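Local coordinates for protein putative chorismate mutase (Yersinia pestis biovar Microtus str. 91001, PDB 2GBB) that catalyses the Claisen rearrangement of chorismate to prephenate, as a secreted, all-helical chorismate mutase that may play some role in pathogenicity, at residues Pro120-Thr132 and Ala141-Val153. Numbering follows the deposited sequence.
Sequences PAEMGDKAHFINT and ADVEAIFSTFNQV. With SO4 (sulfate ion), chain H.
An aromatic cluster of F129, F147 and F150 joins the short helix 126-132 to helix 140-150, the last of this all-helical chorismate mutase. The axes of 126-132 and 141-150 approach to 9.5 Å at 135°, midway between perpendicular and antiparallel. F129 is a knob in the hole formed by V143, I146, F147 and F150. F147 meets it edge-to-face, its CD1 lying over one face of the F129 ring, 3.6 Å from F129 CG. F129 CZ reaches over the centre of the F150 face, 3.5 Å from F150 CD2, the two planes inclined at 45°, while I146 CG2 sits at the F129 edge. With CG anti to the backbone N (chi1 179°), the F147 ring is set against the start of helix 126-132: K126 CA makes a CH-pi contact 3.7 Å from the F147 ring centroid, and G124 O lies at the ring edge, 3.3 Å from F147 CE1. The selenomethionine M123 adds its methyl, CE 3.6 Å from F150 CZ. At the far end I130 CD1 packs on V143 CB and E144 CG. K126 NZ stays 4.3 Å from E144 OE1, too far for a salt bridge; a water joins NZ, weakly, to E144 O. Around the cluster, I10 of helix 7-14 touches F129 and I146, I111 of helix 93-117 touches F150, and helix 55-82 lies along T149 and D142, the latter salt-bridged to R75.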
ATOM      1  N   PRO A 120      12.462 -25.578 -22.492  1.00 61.85           N
ATOM      2  CA  PRO A 120      11.909 -24.968 -21.267  1.00 62.55           C
ATOM      3  C   PRO A 120      12.708 -25.406 -20.024  1.00 63.19           C
ATOM      4  O   PRO A 120      12.429 -24.954 -18.913  1.00 63.52           O
ATOM      5  CB  PRO A 120      10.461 -25.495 -21.218  1.00 62.88           C
ATOM      6  CG  PRO A 120      10.205 -26.110 -22.609  1.00 62.94           C
ATOM      7  CD  PRO A 120      11.551 -26.582 -23.077  1.00 61.64           C
ATOM      8  N   ALA A 121      13.692 -26.282 -20.236  1.00 63.62           N
ATOM      9  CA  ALA A 121      14.676 -26.667 -19.219  1.00 63.72           C
ATOM     10  C   ALA A 121      15.847 -25.678 -19.139  1.00 63.70           C
ATOM     11  O   ALA A 121      16.415 -25.471 -18.069  1.00 63.83           O
ATOM     12  CB  ALA A 121      15.193 -28.081 -19.490  1.00 64.08           C
ATOM     13  N   GLU A 122      16.211 -25.068 -20.263  1.00 63.63           N
ATOM     14  CA  GLU A 122      17.293 -24.079 -20.259  1.00 63.44           C
ATOM     15  C   GLU A 122      16.795 -22.743 -19.707  1.00 63.41           C
ATOM     16  O   GLU A 122      17.589 -21.886 -19.292  1.00 63.31           O
ATOM     17  CB  GLU A 122      17.862 -23.873 -21.664  1.00 63.29           C
ATOM     18  CG  GLU A 122      18.704 -25.005 -22.223  1.00 63.29           C
ATOM     19  CD  GLU A 122      18.854 -24.891 -23.740  1.00 63.38           C
ATOM     20  OE1 GLU A 122      17.892 -25.249 -24.457  1.00 60.82           O
ATOM     21  OE2 GLU A 122      19.925 -24.428 -24.210  1.00 62.58           O
HETATM   22  N   MSE A 123      15.478 -22.567 -19.700  1.00 63.01           N
HETATM   23  CA  MSE A 123      14.891 -21.300 -19.278  1.00 62.85           C
HETATM   24  C   MSE A 123      14.718 -21.248 -17.766  1.00 61.80           C
HETATM   25  O   MSE A 123      14.794 -22.282 -17.090  1.00 61.76           O
HETATM   26  CB  MSE A 123      13.559 -21.042 -19.990  1.00 62.78           C
HETATM   27  CG  MSE A 123      13.678 -20.857 -21.503  1.00 63.31           C
HETATM   28 SE   MSE A 123      11.927 -20.774 -22.377  0.70 64.78          SE
HETATM   29  CE  MSE A 123      11.413 -18.890 -21.903  1.00 64.41           C
ATOM     30  N   GLY A 124      14.486 -20.041 -17.246  1.00 60.97           N
ATOM     31  CA  GLY A 124      14.380 -19.805 -15.811  1.00 59.86           C
ATOM     32  C   GLY A 124      13.347 -20.707 -15.166  1.00 59.02           C
ATOM     33  O   GLY A 124      12.255 -20.906 -15.716  1.00 58.46           O
ATOM     34  N   ASP A 125      13.722 -21.279 -14.021  1.00 58.73           N
ATOM     35  CA  ASP A 125      12.798 -22.031 -13.178  1.00 58.54           C
ATOM     36  C   ASP A 125      12.360 -21.231 -11.943  1.00 57.45           C
ATOM     37  O   ASP A 125      12.866 -20.130 -11.675  1.00 57.21           O
ATOM     38  CB  ASP A 125      13.362 -23.410 -12.794  1.00 59.46           C
ATOM     39  CG  ASP A 125      14.286 -23.358 -11.600  1.00 61.72           C
ATOM     40  OD1 ASP A 125      15.320 -22.641 -11.640  1.00 64.53           O
ATOM     41  OD2 ASP A 125      13.982 -24.062 -10.617  1.00 65.22           O
ATOM     42  N   LYS A 126      11.412 -21.806 -11.203  1.00 56.03           N
ATOM     43  CA  LYS A 126      10.722 -21.116 -10.121  1.00 54.47           C
ATOM     44  C   LYS A 126      11.702 -20.484  -9.135  1.00 53.17           C
ATOM     45  O   LYS A 126      11.497 -19.367  -8.694  1.00 53.61           O
ATOM     46  CB  LYS A 126       9.742 -22.075  -9.441  1.00 54.47           C
ATOM     47  CG  LYS A 126       8.710 -21.431  -8.525  1.00 54.62           C
ATOM     48  CD  LYS A 126       7.505 -22.352  -8.398  1.00 56.30           C
ATOM     49  CE  LYS A 126       6.863 -22.251  -7.023  1.00 59.17           C
ATOM     50  NZ  LYS A 126       5.363 -22.363  -7.107  1.00 57.99           N
ATOM     51  N   ALA A 127      12.785 -21.198  -8.839  1.00 51.83           N
ATOM     52  CA  ALA A 127      13.793 -20.788  -7.860  1.00 49.84           C
ATOM     53  C   ALA A 127      14.728 -19.723  -8.405  1.00 48.69           C
ATOM     54  O   ALA A 127      15.201 -18.859  -7.668  1.00 48.58           O
ATOM     55  CB  ALA A 127      14.592 -21.995  -7.426  1.00 50.08           C
ATOM     56  N   HIS A 128      15.017 -19.807  -9.694  1.00 47.33           N
ATOM     57  CA  HIS A 128      15.758 -18.772 -10.359  1.00 46.34           C
ATOM     58  C   HIS A 128      15.017 -17.430 -10.327  1.00 45.32           C
ATOM     59  O   HIS A 128      15.628 -16.405 -10.044  1.00 44.70           O
ATOM     60  CB  HIS A 128      16.076 -19.171 -11.802  1.00 47.08           C
ATOM     61  CG  HIS A 128      16.950 -18.184 -12.508  1.00 48.49           C
ATOM     62  ND1 HIS A 128      18.267 -17.968 -12.151  1.00 49.36           N
ATOM     63  CD2 HIS A 128      16.695 -17.349 -13.545  1.00 50.19           C
ATOM     64  CE1 HIS A 128      18.786 -17.043 -12.945  1.00 52.89           C
ATOM     65  NE2 HIS A 128      17.850 -16.645 -13.794  1.00 52.05           N
ATOM     66  N   PHE A 129      13.709 -17.441 -10.605  1.00 44.00           N
ATOM     67  CA  PHE A 129      12.898 -16.221 -10.551  1.00 43.15           C
ATOM     68  C   PHE A 129      12.910 -15.601  -9.161  1.00 44.44           C
ATOM     69  O   PHE A 129      13.218 -14.413  -8.996  1.00 44.37           O
ATOM     70  CB  PHE A 129      11.456 -16.502 -11.004  1.00 41.55           C
ATOM     71  CG  PHE A 129      11.210 -16.191 -12.456  1.00 38.62           C
ATOM     72  CD1 PHE A 129      11.984 -16.779 -13.453  1.00 35.01           C
ATOM     73  CD2 PHE A 129      10.186 -15.314 -12.837  1.00 35.33           C
ATOM     74  CE1 PHE A 129      11.735 -16.496 -14.802  1.00 32.99           C
ATOM     75  CE2 PHE A 129       9.947 -15.027 -14.190  1.00 31.06           C
ATOM     76  CZ  PHE A 129      10.712 -15.614 -15.156  1.00 33.34           C
ATOM     77  N   ILE A 130      12.612 -16.401  -8.149  1.00 45.71           N
ATOM     78  CA  ILE A 130      12.711 -15.895  -6.774  1.00 47.78           C
ATOM     79  C   ILE A 130      14.078 -15.258  -6.436  1.00 47.79           C
ATOM     80  O   ILE A 130      14.143 -14.126  -5.945  1.00 48.99           O
ATOM     81  CB  ILE A 130      12.353 -16.980  -5.737  1.00 47.89           C
ATOM     82  CG1 ILE A 130      10.892 -17.427  -5.923  1.00 48.81           C
ATOM     83  CG2 ILE A 130      12.675 -16.474  -4.289  1.00 48.88           C
ATOM     84  CD1 ILE A 130       9.862 -16.392  -5.474  1.00 49.63           C
ATOM     85  N   ASN A 131      15.159 -15.973  -6.718  1.00 47.64           N
ATOM     86  CA  ASN A 131      16.500 -15.497  -6.366  1.00 47.20           C
ATOM     87  C   ASN A 131      16.939 -14.277  -7.167  1.00 45.87           C
ATOM     88  O   ASN A 131      17.855 -13.547  -6.739  1.00 45.66           O
ATOM     89  CB  ASN A 131      17.541 -16.630  -6.522  1.00 48.09           C
ATOM     90  CG  ASN A 131      17.307 -17.805  -5.545  1.00 51.15           C
ATOM     91  OD1 ASN A 131      16.611 -17.670  -4.517  1.00 53.06           O
ATOM     92  ND2 ASN A 131      17.889 -18.965  -5.872  1.00 52.97           N
ATOM     93  N   THR A 132      16.290 -14.055  -8.316  1.00 43.83           N
ATOM     94  CA  THR A 132      16.712 -13.013  -9.256  1.00 42.20           C
ATOM     95  C   THR A 132      15.817 -11.790  -9.148  1.00 41.87           C
ATOM     96  O   THR A 132      16.274 -10.664  -9.278  1.00 41.93           O
ATOM     97  CB  THR A 132      16.671 -13.502 -10.736  1.00 42.12           C
ATOM     98  OG1 THR A 132      17.382 -14.731 -10.852  1.00 41.41           O
ATOM     99  CG2 THR A 132      17.276 -12.463 -11.686  1.00 40.58           C
ATOM    100  N   ALA A 141       5.187 -14.432  -3.090  1.00 31.42           N
ATOM    101  CA  ALA A 141       3.883 -14.546  -3.773  1.00 31.31           C
ATOM    102  C   ALA A 141       3.722 -13.603  -5.025  1.00 29.67           C
ATOM    103  O   ALA A 141       3.168 -14.024  -6.044  1.00 30.72           O
ATOM    104  CB  ALA A 141       2.695 -14.393  -2.791  1.00 30.53           C
ATOM    105  N   ASP A 142       4.252 -12.389  -4.969  1.00 27.97           N
ATOM    106  CA  ASP A 142       4.193 -11.458  -6.119  1.00 27.73           C
ATOM    107  C   ASP A 142       5.019 -12.029  -7.276  1.00 27.79           C
ATOM    108  O   ASP A 142       4.596 -11.990  -8.435  1.00 26.85           O
ATOM    109  CB  ASP A 142       4.770 -10.096  -5.727  1.00 27.15           C
ATOM    110  CG  ASP A 142       3.928  -9.361  -4.652  1.00 28.38           C
ATOM    111  OD1 ASP A 142       2.685  -9.401  -4.745  1.00 32.45           O
ATOM    112  OD2 ASP A 142       4.522  -8.735  -3.733  1.00 30.05           O
ATOM    113  N   VAL A 143       6.204 -12.557  -6.949  1.00 28.03           N
ATOM    114  CA  VAL A 143       7.104 -13.082  -7.971  1.00 28.16           C
ATOM    115  C   VAL A 143       6.601 -14.392  -8.553  1.00 28.55           C
ATOM    116  O   VAL A 143       6.744 -14.637  -9.744  1.00 28.69           O
ATOM    117  CB  VAL A 143       8.553 -13.190  -7.456  1.00 29.28           C
ATOM    118  CG1 VAL A 143       9.475 -13.691  -8.567  1.00 28.60           C
ATOM    119  CG2 VAL A 143       9.052 -11.802  -6.957  1.00 27.85           C
ATOM    120  N   GLU A 144       6.022 -15.247  -7.716  1.00 29.38           N
ATOM    121  CA  GLU A 144       5.478 -16.534  -8.175  1.00 30.87           C
ATOM    122  C   GLU A 144       4.329 -16.394  -9.186  1.00 30.23           C
ATOM    123  O   GLU A 144       4.238 -17.196 -10.114  1.00 28.47           O
ATOM    124  CB  GLU A 144       5.063 -17.409  -6.996  1.00 32.21           C
ATOM    125  CG  GLU A 144       6.314 -17.744  -6.101  1.00 36.92           C
ATOM    126  CD  GLU A 144       5.938 -18.242  -4.723  1.00 45.23           C
ATOM    127  OE1 GLU A 144       4.889 -18.937  -4.623  1.00 46.61           O
ATOM    128  OE2 GLU A 144       6.686 -17.922  -3.751  1.00 48.27           O
ATOM    129  N   ALA A 145       3.490 -15.354  -9.028  1.00 29.58           N
ATOM    130  CA  ALA A 145       2.484 -15.016 -10.034  1.00 28.41           C
ATOM    131  C   ALA A 145       3.124 -14.579 -11.372  1.00 26.85           C
ATOM    132  O   ALA A 145       2.624 -14.875 -12.472  1.00 27.34           O
ATOM    133  CB  ALA A 145       1.493 -13.907  -9.448  1.00 28.87           C
ATOM    134  N   ILE A 146       4.268 -13.932 -11.288  1.00 25.71           N
ATOM    135  CA  ILE A 146       4.924 -13.492 -12.495  1.00 25.04           C
ATOM    136  C   ILE A 146       5.510 -14.703 -13.206  1.00 26.17           C
ATOM    137  O   ILE A 146       5.429 -14.802 -14.448  1.00 25.41           O
ATOM    138  CB  ILE A 146       6.035 -12.507 -12.212  1.00 24.12           C
ATOM    139  CG1 ILE A 146       5.435 -11.156 -11.832  1.00 22.26           C
ATOM    140  CG2 ILE A 146       6.952 -12.376 -13.463  1.00 22.10           C
ATOM    141  CD1 ILE A 146       6.453 -10.198 -11.411  1.00 20.70           C
ATOM    142  N   PHE A 147       6.096 -15.606 -12.423  1.00 25.67           N
ATOM    143  CA  PHE A 147       6.693 -16.843 -12.971  1.00 27.66           C
ATOM    144  C   PHE A 147       5.632 -17.704 -13.613  1.00 27.98           C
ATOM    145  O   PHE A 147       5.828 -18.251 -14.666  1.00 27.69           O
ATOM    146  CB  PHE A 147       7.394 -17.678 -11.886  1.00 28.25           C
ATOM    147  CG  PHE A 147       7.998 -18.985 -12.415  1.00 31.35           C
ATOM    148  CD1 PHE A 147       9.105 -18.964 -13.254  1.00 30.13           C
ATOM    149  CD2 PHE A 147       7.422 -20.217 -12.085  1.00 33.97           C
ATOM    150  CE1 PHE A 147       9.659 -20.155 -13.764  1.00 35.01           C
ATOM    151  CE2 PHE A 147       7.969 -21.430 -12.573  1.00 35.23           C
ATOM    152  CZ  PHE A 147       9.084 -21.409 -13.404  1.00 33.59           C
ATOM    153  N   SER A 148       4.491 -17.867 -12.962  1.00 29.62           N
ATOM    154  CA  SER A 148       3.572 -18.780 -13.547  1.00 31.18           C
ATOM    155  C   SER A 148       2.981 -18.236 -14.858  1.00 30.95           C
ATOM    156  O   SER A 148       2.730 -19.013 -15.792  1.00 31.86           O
ATOM    157  CB  SER A 148       2.541 -19.248 -12.532  1.00 32.23           C
ATOM    158  OG  SER A 148       1.675 -18.197 -12.188  1.00 37.48           O
ATOM    159  N   THR A 149       2.788 -16.915 -14.966  1.00 29.75           N
ATOM    160  CA  THR A 149       2.236 -16.339 -16.223  1.00 29.09           C
ATOM    161  C   THR A 149       3.283 -16.297 -17.339  1.00 29.32           C
ATOM    162  O   THR A 149       2.981 -16.396 -18.537  1.00 29.67           O
ATOM    163  CB  THR A 149       1.669 -14.908 -15.992  1.00 28.45           C
ATOM    164  OG1 THR A 149       2.647 -14.152 -15.295  1.00 26.96           O
ATOM    165  CG2 THR A 149       0.442 -14.937 -15.092  1.00 26.41           C
ATOM    166  N   PHE A 150       4.517 -16.086 -16.942  1.00 30.12           N
ATOM    167  CA  PHE A 150       5.654 -16.104 -17.856  1.00 30.65           C
ATOM    168  C   PHE A 150       5.674 -17.416 -18.670  1.00 30.68           C
ATOM    169  O   PHE A 150       5.907 -17.429 -19.890  1.00 28.72           O
ATOM    170  CB  PHE A 150       6.922 -15.901 -17.019  1.00 30.05           C
ATOM    171  CG  PHE A 150       8.171 -16.426 -17.635  1.00 32.61           C
ATOM    172  CD1 PHE A 150       8.880 -15.670 -18.562  1.00 33.98           C
ATOM    173  CD2 PHE A 150       8.695 -17.672 -17.221  1.00 34.89           C
ATOM    174  CE1 PHE A 150      10.082 -16.170 -19.138  1.00 33.47           C
ATOM    175  CE2 PHE A 150       9.888 -18.160 -17.766  1.00 33.72           C
ATOM    176  CZ  PHE A 150      10.575 -17.395 -18.741  1.00 32.48           C
ATOM    177  N   ASN A 151       5.379 -18.508 -17.980  1.00 31.06           N
ATOM    178  CA  ASN A 151       5.305 -19.825 -18.612  1.00 32.95           C
ATOM    179  C   ASN A 151       4.090 -20.052 -19.482  1.00 32.99           C
ATOM    180  O   ASN A 151       4.022 -21.055 -20.224  1.00 32.74           O
ATOM    181  CB  ASN A 151       5.421 -20.927 -17.538  1.00 34.57           C
ATOM    182  CG  ASN A 151       6.866 -21.100 -17.058  1.00 37.49           C
ATOM    183  OD1 ASN A 151       7.795 -21.076 -17.866  1.00 42.22           O
ATOM    184  ND2 ASN A 151       7.059 -21.244 -15.757  1.00 41.59           N
ATOM    185  N   GLN A 152       3.138 -19.120 -19.400  1.00 32.61           N
ATOM    186  CA  GLN A 152       1.922 -19.158 -20.233  1.00 32.56           C
ATOM    187  C   GLN A 152       2.154 -18.464 -21.572  1.00 31.59           C
ATOM    188  O   GLN A 152       1.363 -18.653 -22.502  1.00 32.01           O
ATOM    189  CB  GLN A 152       0.721 -18.517 -19.504  1.00 32.79           C
ATOM    190  CG  GLN A 152       0.232 -19.291 -18.262  1.00 36.27           C
ATOM    191  CD  GLN A 152      -0.133 -20.708 -18.581  1.00 41.16           C
ATOM    192  OE1 GLN A 152       0.328 -21.654 -17.918  1.00 43.88           O
ATOM    193  NE2 GLN A 152      -0.948 -20.886 -19.615  1.00 39.61           N
ATOM    194  N   VAL A 153       3.240 -17.694 -21.690  1.00 29.33           N
ATOM    195  CA  VAL A 153       3.511 -16.988 -22.939  1.00 29.02           C
ATOM    196  C   VAL A 153       3.964 -17.958 -24.055  1.00 30.20           C
ATOM    197  O   VAL A 153       4.910 -18.724 -23.861  1.00 30.02           O
ATOM    198  CB  VAL A 153       4.630 -15.907 -22.786  1.00 27.46           C
ATOM    199  CG1 VAL A 153       4.878 -15.197 -24.126  1.00 26.83           C
ATOM    200  CG2 VAL A 153       4.335 -14.917 -21.650  1.00 26.42           C
TER
HETATM  201  S   SO4 H 202      19.414 -19.485  -9.079  0.50 54.39           S
HETATM  202  O1  SO4 H 202      18.853 -20.688  -9.702  0.50 53.14           O
HETATM  203  O2  SO4 H 202      20.675 -19.152  -9.762  0.50 52.81           O
HETATM  204  O3  SO4 H 202      18.501 -18.369  -9.254  0.50 52.80           O
HETATM  205  O4  SO4 H 202      19.628 -19.682  -7.647  0.50 51.10           O
HETATM  206  O   HOH W   1       4.917 -19.877  -9.364  1.00 33.56           O